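Local coordinates for phenazine-1-carboxylate N-methyltransferase (Pseudomonas aeruginosa, PDB 2IP2), which transfers a methyl group from S-adenosyl-L-methionine to phenazine-1-carboxylate, a step in the biosynthesis of the blue virulence pigment pyocyanin, at residues L163-G175 with P231-I243. Sequence-based numbering, arbitrary orientation.
Sequences LLDFRGRSFVDVG and PSNGDIYLLSRII
Phe166, in the loop that leads into strand 170-174, offers one ring face to Ile236: the methyl CD1 lies 3.9 Å from the ring centroid, a CH-pi contact, and the two side chains cross at about a right angle. A broad apolar ring suits this place, packing between Ile236, Leu238 CD2 at its edge and Ile185 of helix 180-188. A type II turn from Phe166 to Arg169, with Gly168 at positive phi, then swings the chain into the sheet.

Where strand pairing begins, the short acidic Asp235 suits its place: its OD2 accepts Ser170 N at 3.0 Å on the anti side of the carboxylate, and water 1 links the same oxygen to Gly168 O. With chi1 at 66°, Ser170 OG sits between its own backbone N and carbonyl carbon, where it receives Asp235 N at 3.3 Å.

Parallel pairing follows. Val172 N bonds to Ile236 O (2.8 Å), and Leu238 N to Val172 O (2.9 Å). Phe171 CD1 touches Leu238 CD1 on the face covered by helix 180-188. On the other face the beta-branched Val172 sets CB over the Tyr237 ring and CG1 against Pro231; the Tyr237 hydroxyl donates to Pro231 O and accepts from Gly234 N, holding its ring. Asp173 turns its OD2 to Thr182, and Val174 CG1 meets Leu239 CD1 at 3.8 Å. Gly175, lacking a side chain, suits the positive phi (75°) beyond the strand.

These are strands 1 and 4 of the order 3-2-1-4-5-7-6, mid-sheet neighbours in the Rossmann-like class I methyltransferase fold; Asp198, near Gly175, and Arg241, following strand 236-240, are predicted to bind S-adenosyl-L-methionine.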
ATOM      1  N   LEU A 163      17.399  22.833 -16.360  1.00 38.83           N
ATOM      2  CA  LEU A 163      18.772  22.270 -16.319  1.00 37.21           C
ATOM      3  C   LEU A 163      19.551  22.462 -17.628  1.00 36.61           C
ATOM      4  O   LEU A 163      20.781  22.513 -17.614  1.00 37.26           O
ATOM      5  CB  LEU A 163      18.745  20.781 -15.979  1.00 37.57           C
ATOM      6  CG  LEU A 163      18.247  20.290 -14.618  1.00 38.15           C
ATOM      7  CD1 LEU A 163      17.757  18.830 -14.786  1.00 38.77           C
ATOM      8  CD2 LEU A 163      19.324  20.366 -13.505  1.00 39.29           C
ATOM      9  N   LEU A 164      18.855  22.542 -18.751  1.00 34.95           N
ATOM     10  CA  LEU A 164      19.510  22.745 -20.028  1.00 34.78           C
ATOM     11  C   LEU A 164      19.108  24.097 -20.568  1.00 36.07           C
ATOM     12  O   LEU A 164      17.999  24.562 -20.322  1.00 35.89           O
ATOM     13  CB  LEU A 164      19.131  21.639 -21.040  1.00 33.83           C
ATOM     14  CG  LEU A 164      19.201  20.147 -20.645  1.00 36.24           C
ATOM     15  CD1 LEU A 164      19.103  19.259 -21.861  1.00 31.43           C
ATOM     16  CD2 LEU A 164      20.478  19.785 -19.953  1.00 34.15           C
ATOM     17  N   ASP A 165      20.003  24.724 -21.331  1.00 36.34           N
ATOM     18  CA  ASP A 165      19.714  26.010 -21.901  1.00 37.88           C
ATOM     19  C   ASP A 165      19.135  25.836 -23.324  1.00 37.43           C
ATOM     20  O   ASP A 165      19.832  25.439 -24.238  1.00 37.39           O
ATOM     21  CB  ASP A 165      21.018  26.867 -21.880  1.00 39.55           C
ATOM     22  CG  ASP A 165      20.788  28.362 -22.211  1.00 43.20           C
ATOM     23  OD1 ASP A 165      19.682  28.797 -22.628  1.00 42.61           O
ATOM     24  OD2 ASP A 165      21.781  29.123 -22.054  1.00 49.76           O
ATOM     25  N   PHE A 166      17.850  26.107 -23.506  1.00 36.68           N
ATOM     26  CA  PHE A 166      17.257  26.053 -24.840  1.00 37.30           C
ATOM     27  C   PHE A 166      17.192  27.421 -25.514  1.00 38.91           C
ATOM     28  O   PHE A 166      16.698  27.529 -26.635  1.00 38.74           O
ATOM     29  CB  PHE A 166      15.863  25.420 -24.804  1.00 36.39           C
ATOM     30  CG  PHE A 166      15.890  23.960 -24.524  1.00 35.53           C
ATOM     31  CD1 PHE A 166      15.994  23.507 -23.208  1.00 33.45           C
ATOM     32  CD2 PHE A 166      15.766  23.032 -25.565  1.00 32.46           C
ATOM     33  CE1 PHE A 166      16.013  22.134 -22.918  1.00 35.11           C
ATOM     34  CE2 PHE A 166      15.770  21.656 -25.297  1.00 32.99           C
ATOM     35  CZ  PHE A 166      15.882  21.200 -23.969  1.00 34.07           C
ATOM     36  N   ARG A 167      17.661  28.474 -24.824  1.00 41.12           N
ATOM     37  CA  ARG A 167      17.623  29.820 -25.420  1.00 43.18           C
ATOM     38  C   ARG A 167      18.443  29.813 -26.710  1.00 43.61           C
ATOM     39  O   ARG A 167      19.628  29.415 -26.736  1.00 43.76           O
ATOM     40  CB  ARG A 167      18.148  30.915 -24.471  1.00 43.56           C
ATOM     41  CG  ARG A 167      17.166  31.385 -23.412  1.00 44.87           C
ATOM     42  CD  ARG A 167      17.810  32.285 -22.346  1.00 46.88           C
ATOM     43  NE  ARG A 167      19.030  31.646 -21.832  1.00 53.94           N
ATOM     44  CZ  ARG A 167      20.065  32.279 -21.282  1.00 55.99           C
ATOM     45  NH1 ARG A 167      20.055  33.608 -21.146  1.00 56.83           N
ATOM     46  NH2 ARG A 167      21.113  31.569 -20.868  1.00 55.87           N
ATOM     47  N   GLY A 168      17.773  30.194 -27.787  1.00 44.32           N
ATOM     48  CA  GLY A 168      18.434  30.339 -29.074  1.00 44.22           C
ATOM     49  C   GLY A 168      18.547  29.017 -29.780  1.00 44.25           C
ATOM     50  O   GLY A 168      18.770  29.008 -30.977  1.00 46.00           O
ATOM     51  N   ARG A 169      18.367  27.906 -29.059  1.00 42.65           N
ATOM     52  CA  ARG A 169      18.719  26.599 -29.606  1.00 41.15           C
ATOM     53  C   ARG A 169      17.562  25.832 -30.260  1.00 37.73           C
ATOM     54  O   ARG A 169      16.397  26.177 -30.100  1.00 37.49           O
ATOM     55  CB  ARG A 169      19.491  25.746 -28.581  1.00 42.19           C
ATOM     56  CG  ARG A 169      20.859  26.358 -28.166  1.00 46.44           C
ATOM     57  CD  ARG A 169      21.338  25.771 -26.838  1.00 50.99           C
ATOM     58  NE  ARG A 169      22.521  26.437 -26.266  1.00 55.81           N
ATOM     59  CZ  ARG A 169      22.514  27.619 -25.629  1.00 57.33           C
ATOM     60  NH1 ARG A 169      21.392  28.320 -25.464  1.00 56.16           N
ATOM     61  NH2 ARG A 169      23.649  28.118 -25.160  1.00 58.07           N
ATOM     62  N   SER A 170      17.908  24.805 -31.020  1.00 35.21           N
ATOM     63  CA  SER A 170      16.901  23.966 -31.670  1.00 33.58           C
ATOM     64  C   SER A 170      16.905  22.560 -31.010  1.00 31.64           C
ATOM     65  O   SER A 170      17.950  22.023 -30.662  1.00 30.81           O
ATOM     66  CB  SER A 170      17.180  23.869 -33.190  1.00 32.62           C
ATOM     67  OG  SER A 170      18.392  23.188 -33.497  1.00 33.48           O
ATOM     68  N   PHE A 171      15.744  21.954 -30.860  1.00 29.86           N
ATOM     69  CA  PHE A 171      15.765  20.593 -30.376  1.00 28.29           C
ATOM     70  C   PHE A 171      14.944  19.667 -31.257  1.00 26.60           C
ATOM     71  O   PHE A 171      14.129  20.148 -32.055  1.00 26.84           O
ATOM     72  CB  PHE A 171      15.284  20.548 -28.924  1.00 28.33           C
ATOM     73  CG  PHE A 171      13.860  20.977 -28.747  1.00 28.27           C
ATOM     74  CD1 PHE A 171      12.819  20.039 -28.875  1.00 30.04           C
ATOM     75  CD2 PHE A 171      13.541  22.321 -28.493  1.00 28.72           C
ATOM     76  CE1 PHE A 171      11.514  20.388 -28.721  1.00 32.59           C
ATOM     77  CE2 PHE A 171      12.210  22.706 -28.307  1.00 28.68           C
ATOM     78  CZ  PHE A 171      11.185  21.744 -28.427  1.00 30.94           C
ATOM     79  N   VAL A 172      15.155  18.351 -31.098  1.00 25.04           N
ATOM     80  CA  VAL A 172      14.367  17.314 -31.814  1.00 25.80           C
ATOM     81  C   VAL A 172      13.874  16.332 -30.767  1.00 28.07           C
ATOM     82  O   VAL A 172      14.681  15.717 -30.058  1.00 28.15           O
ATOM     83  CB  VAL A 172      15.199  16.593 -32.947  1.00 27.18           C
ATOM     84  CG1 VAL A 172      14.412  15.458 -33.642  1.00 27.15           C
ATOM     85  CG2 VAL A 172      15.705  17.585 -33.991  1.00 27.47           C
ATOM     86  N   ASP A 173      12.558  16.227 -30.644  1.00 27.98           N
ATOM     87  CA  ASP A 173      11.908  15.355 -29.688  1.00 30.24           C
ATOM     88  C   ASP A 173      11.658  14.030 -30.421  1.00 32.34           C
ATOM     89  O   ASP A 173      10.689  13.910 -31.162  1.00 32.58           O
ATOM     90  CB  ASP A 173      10.599  16.027 -29.184  1.00 30.96           C
ATOM     91  CG  ASP A 173       9.919  15.271 -28.028  1.00 33.69           C
ATOM     92  OD1 ASP A 173      10.335  14.130 -27.755  1.00 38.62           O
ATOM     93  OD2 ASP A 173       8.918  15.812 -27.422  1.00 36.14           O
ATOM     94  N   VAL A 174      12.561  13.050 -30.256  1.00 32.01           N
ATOM     95  CA  VAL A 174      12.411  11.803 -30.990  1.00 35.52           C
ATOM     96  C   VAL A 174      11.451  10.829 -30.223  1.00 36.55           C
ATOM     97  O   VAL A 174      11.675  10.490 -29.058  1.00 38.52           O
ATOM     98  CB  VAL A 174      13.819  11.204 -31.519  1.00 35.93           C
ATOM     99  CG1 VAL A 174      14.994  12.190 -31.388  1.00 36.99           C
ATOM    100  CG2 VAL A 174      14.167   9.917 -30.923  1.00 37.71           C
ATOM    101  N   GLY A 175      10.374  10.401 -30.855  1.00 37.42           N
ATOM    102  CA  GLY A 175       9.372   9.576 -30.193  1.00 37.67           C
ATOM    103  C   GLY A 175       8.512  10.389 -29.264  1.00 38.85           C
ATOM    104  O   GLY A 175       8.218   9.976 -28.140  1.00 38.68           O
ATOM    105  N   PRO A 231      15.336  14.231 -37.936  1.00 34.41           N
ATOM    106  CA  PRO A 231      15.553  15.625 -38.362  1.00 34.01           C
ATOM    107  C   PRO A 231      16.968  16.122 -38.043  1.00 33.87           C
ATOM    108  O   PRO A 231      17.549  15.786 -36.977  1.00 33.11           O
ATOM    109  CB  PRO A 231      14.473  16.426 -37.593  1.00 33.63           C
ATOM    110  CG  PRO A 231      13.372  15.417 -37.299  1.00 34.07           C
ATOM    111  CD  PRO A 231      14.094  14.077 -37.142  1.00 34.61           C
ATOM    112  N   SER A 232      17.530  16.878 -38.996  1.00 33.26           N
ATOM    113  CA  SER A 232      18.945  17.257 -38.951  1.00 31.92           C
ATOM    114  C   SER A 232      19.238  18.584 -38.235  1.00 30.63           C
ATOM    115  O   SER A 232      18.353  19.461 -38.063  1.00 30.40           O
ATOM    116  CB  SER A 232      19.554  17.300 -40.372  0.50 32.67           C
ATOM    117  OG  SER A 232      19.946  16.014 -40.814  0.50 34.93           O
ATOM    118  N   ASN A 233      20.515  18.729 -37.875  1.00 31.32           N
ATOM    119  CA  ASN A 233      21.086  19.996 -37.383  1.00 30.67           C
ATOM    120  C   ASN A 233      20.549  20.467 -36.025  1.00 31.20           C
ATOM    121  O   ASN A 233      20.631  21.647 -35.711  1.00 29.62           O
ATOM    122  CB  ASN A 233      20.906  21.146 -38.459  1.00 31.29           C
ATOM    123  CG  ASN A 233      22.002  22.217 -38.340  1.00 33.78           C
ATOM    124  OD1 ASN A 233      23.161  21.880 -38.023  1.00 37.37           O
ATOM    125  ND2 ASN A 233      21.646  23.508 -38.563  1.00 31.81           N
ATOM    126  N   GLY A 234      20.001  19.544 -35.226  1.00 30.23           N
ATOM    127  CA  GLY A 234      19.471  19.882 -33.914  1.00 29.62           C
ATOM    128  C   GLY A 234      20.638  20.118 -32.982  1.00 28.93           C
ATOM    129  O   GLY A 234      21.640  19.436 -33.082  1.00 29.75           O
ATOM    130  N   ASP A 235      20.502  21.084 -32.088  1.00 28.96           N
ATOM    131  CA  ASP A 235      21.437  21.267 -30.963  1.00 29.12           C
ATOM    132  C   ASP A 235      21.204  20.238 -29.849  1.00 29.03           C
ATOM    133  O   ASP A 235      22.164  19.748 -29.226  1.00 27.91           O
ATOM    134  CB  ASP A 235      21.344  22.689 -30.394  1.00 29.50           C
ATOM    135  CG  ASP A 235      21.667  23.758 -31.453  1.00 33.29           C
ATOM    136  OD1 ASP A 235      22.723  23.614 -32.127  1.00 34.74           O
ATOM    137  OD2 ASP A 235      20.858  24.684 -31.598  1.00 34.86           O
ATOM    138  N   ILE A 236      19.928  19.931 -29.598  1.00 28.33           N
ATOM    139  CA  ILE A 236      19.588  19.001 -28.502  1.00 29.21           C
ATOM    140  C   ILE A 236      18.616  17.919 -29.048  1.00 28.31           C
ATOM    141  O   ILE A 236      17.544  18.266 -29.587  1.00 29.25           O
ATOM    142  CB  ILE A 236      18.948  19.759 -27.316  1.00 29.19           C
ATOM    143  CG1 ILE A 236      19.933  20.773 -26.730  1.00 28.39           C
ATOM    144  CG2 ILE A 236      18.510  18.744 -26.231  1.00 30.02           C
ATOM    145  CD1 ILE A 236      19.306  21.880 -25.899  1.00 29.19           C
ATOM    146  N   TYR A 237      18.997  16.648 -28.912  1.00 26.25           N
ATOM    147  CA  TYR A 237      18.170  15.476 -29.321  1.00 26.45           C
ATOM    148  C   TYR A 237      17.679  14.798 -28.044  1.00 26.82           C
ATOM    149  O   TYR A 237      18.464  14.212 -27.311  1.00 27.36           O
ATOM    150  CB  TYR A 237      18.980  14.478 -30.154  1.00 27.04           C
ATOM    151  CG  TYR A 237      19.131  15.037 -31.567  1.00 25.99           C
ATOM    152  CD1 TYR A 237      19.975  16.135 -31.816  1.00 28.78           C
ATOM    153  CD2 TYR A 237      18.400  14.484 -32.628  1.00 23.82           C
ATOM    154  CE1 TYR A 237      20.059  16.663 -33.126  1.00 28.34           C
ATOM    155  CE2 TYR A 237      18.498  15.002 -33.923  1.00 27.02           C
ATOM    156  CZ  TYR A 237      19.328  16.093 -34.153  1.00 26.85           C
ATOM    157  OH  TYR A 237      19.389  16.632 -35.442  1.00 29.64           O
ATOM    158  N   LEU A 238      16.372  14.883 -27.827  1.00 27.07           N
ATOM    159  CA  LEU A 238      15.724  14.374 -26.595  1.00 25.92           C
ATOM    160  C   LEU A 238      15.204  13.000 -26.917  1.00 26.34           C
ATOM    161  O   LEU A 238      14.436  12.835 -27.882  1.00 26.27           O
ATOM    162  CB  LEU A 238      14.557  15.297 -26.292  1.00 26.88           C
ATOM    163  CG  LEU A 238      14.926  16.756 -26.073  1.00 25.91           C
ATOM    164  CD1 LEU A 238      13.679  17.612 -26.345  1.00 28.08           C
ATOM    165  CD2 LEU A 238      15.630  16.996 -24.743  1.00 27.68           C
ATOM    166  N   LEU A 239      15.621  12.009 -26.114  1.00 26.12           N
ATOM    167  CA  LEU A 239      15.240  10.613 -26.220  1.00 27.28           C
ATOM    168  C   LEU A 239      14.519  10.259 -24.907  1.00 27.43           C
ATOM    169  O   LEU A 239      15.156   9.828 -23.962  1.00 25.49           O
ATOM    170  CB  LEU A 239      16.516   9.717 -26.383  1.00 25.17           C
ATOM    171  CG  LEU A 239      17.011   9.480 -27.822  1.00 31.56           C
ATOM    172  CD1 LEU A 239      17.124  10.789 -28.619  1.00 33.16           C
ATOM    173  CD2 LEU A 239      18.355   8.686 -27.855  1.00 29.77           C
ATOM    174  N   SER A 240      13.209  10.533 -24.847  1.00 29.66           N
ATOM    175  CA  SER A 240      12.465  10.436 -23.585  1.00 31.00           C
ATOM    176  C   SER A 240      11.672   9.164 -23.629  1.00 32.76           C
ATOM    177  O   SER A 240      10.822   8.976 -24.523  1.00 31.77           O
ATOM    178  CB  SER A 240      11.538  11.647 -23.409  1.00 31.36           C
ATOM    179  OG  SER A 240      10.649  11.521 -22.292  1.00 34.34           O
ATOM    180  N   ARG A 241      11.958   8.279 -22.684  1.00 34.71           N
ATOM    181  CA  ARG A 241      11.245   7.015 -22.590  1.00 37.58           C
ATOM    182  C   ARG A 241      11.190   6.304 -23.943  1.00 38.83           C
ATOM    183  O   ARG A 241      10.145   5.804 -24.326  1.00 39.67           O
ATOM    184  CB  ARG A 241       9.817   7.255 -22.071  1.00 38.65           C
ATOM    185  CG  ARG A 241       9.780   7.828 -20.693  1.00 41.69           C
ATOM    186  CD  ARG A 241       8.428   7.556 -20.009  1.00 48.58           C
ATOM    187  NE  ARG A 241       7.553   8.738 -19.959  1.00 52.49           N
ATOM    188  CZ  ARG A 241       7.708   9.755 -19.105  1.00 55.64           C
ATOM    189  NH1 ARG A 241       8.722   9.748 -18.236  1.00 55.64           N
ATOM    190  NH2 ARG A 241       6.856  10.788 -19.112  1.00 56.82           N
ATOM    191  N   ILE A 242      12.307   6.304 -24.668  1.00 38.66           N
ATOM    192  CA  ILE A 242      12.347   5.706 -25.986  1.00 39.80           C
ATOM    193  C   ILE A 242      13.355   4.542 -26.037  1.00 40.25           C
ATOM    194  O   ILE A 242      13.076   3.520 -26.610  1.00 41.02           O
ATOM    195  CB  ILE A 242      12.515   6.778 -27.118  0.50 39.21           C
ATOM    196  CG1 ILE A 242      11.860   6.303 -28.426  0.50 39.70           C
ATOM    197  CG2 ILE A 242      13.971   7.171 -27.306  0.50 38.09           C
ATOM    198  CD1 ILE A 242      10.293   6.368 -28.476  0.50 38.29           C
ATOM    199  N   ILE A 243      14.510   4.702 -25.433  1.00 41.66           N
ATOM    200  CA  ILE A 243      15.532   3.665 -25.465  1.00 43.60           C
ATOM    201  C   ILE A 243      15.073   2.378 -24.734  1.00 44.40           C
ATOM    202  O   ILE A 243      15.311   1.250 -25.216  1.00 43.06           O
ATOM    203  CB  ILE A 243      16.865   4.231 -24.909  1.00 44.60           C
ATOM    204  CG1 ILE A 243      17.488   5.193 -25.926  1.00 45.15           C
ATOM    205  CG2 ILE A 243      17.857   3.125 -24.509  1.00 46.44           C
ATOM    206  CD1 ILE A 243      17.805   4.566 -27.294  1.00 46.71           C
TER
HETATM  207  O   HOH W   1      20.867  27.265 -31.849  1.00 49.71           O
HETATM  208  O   HOH W   2      11.758  12.017 -26.709  1.00 40.85           O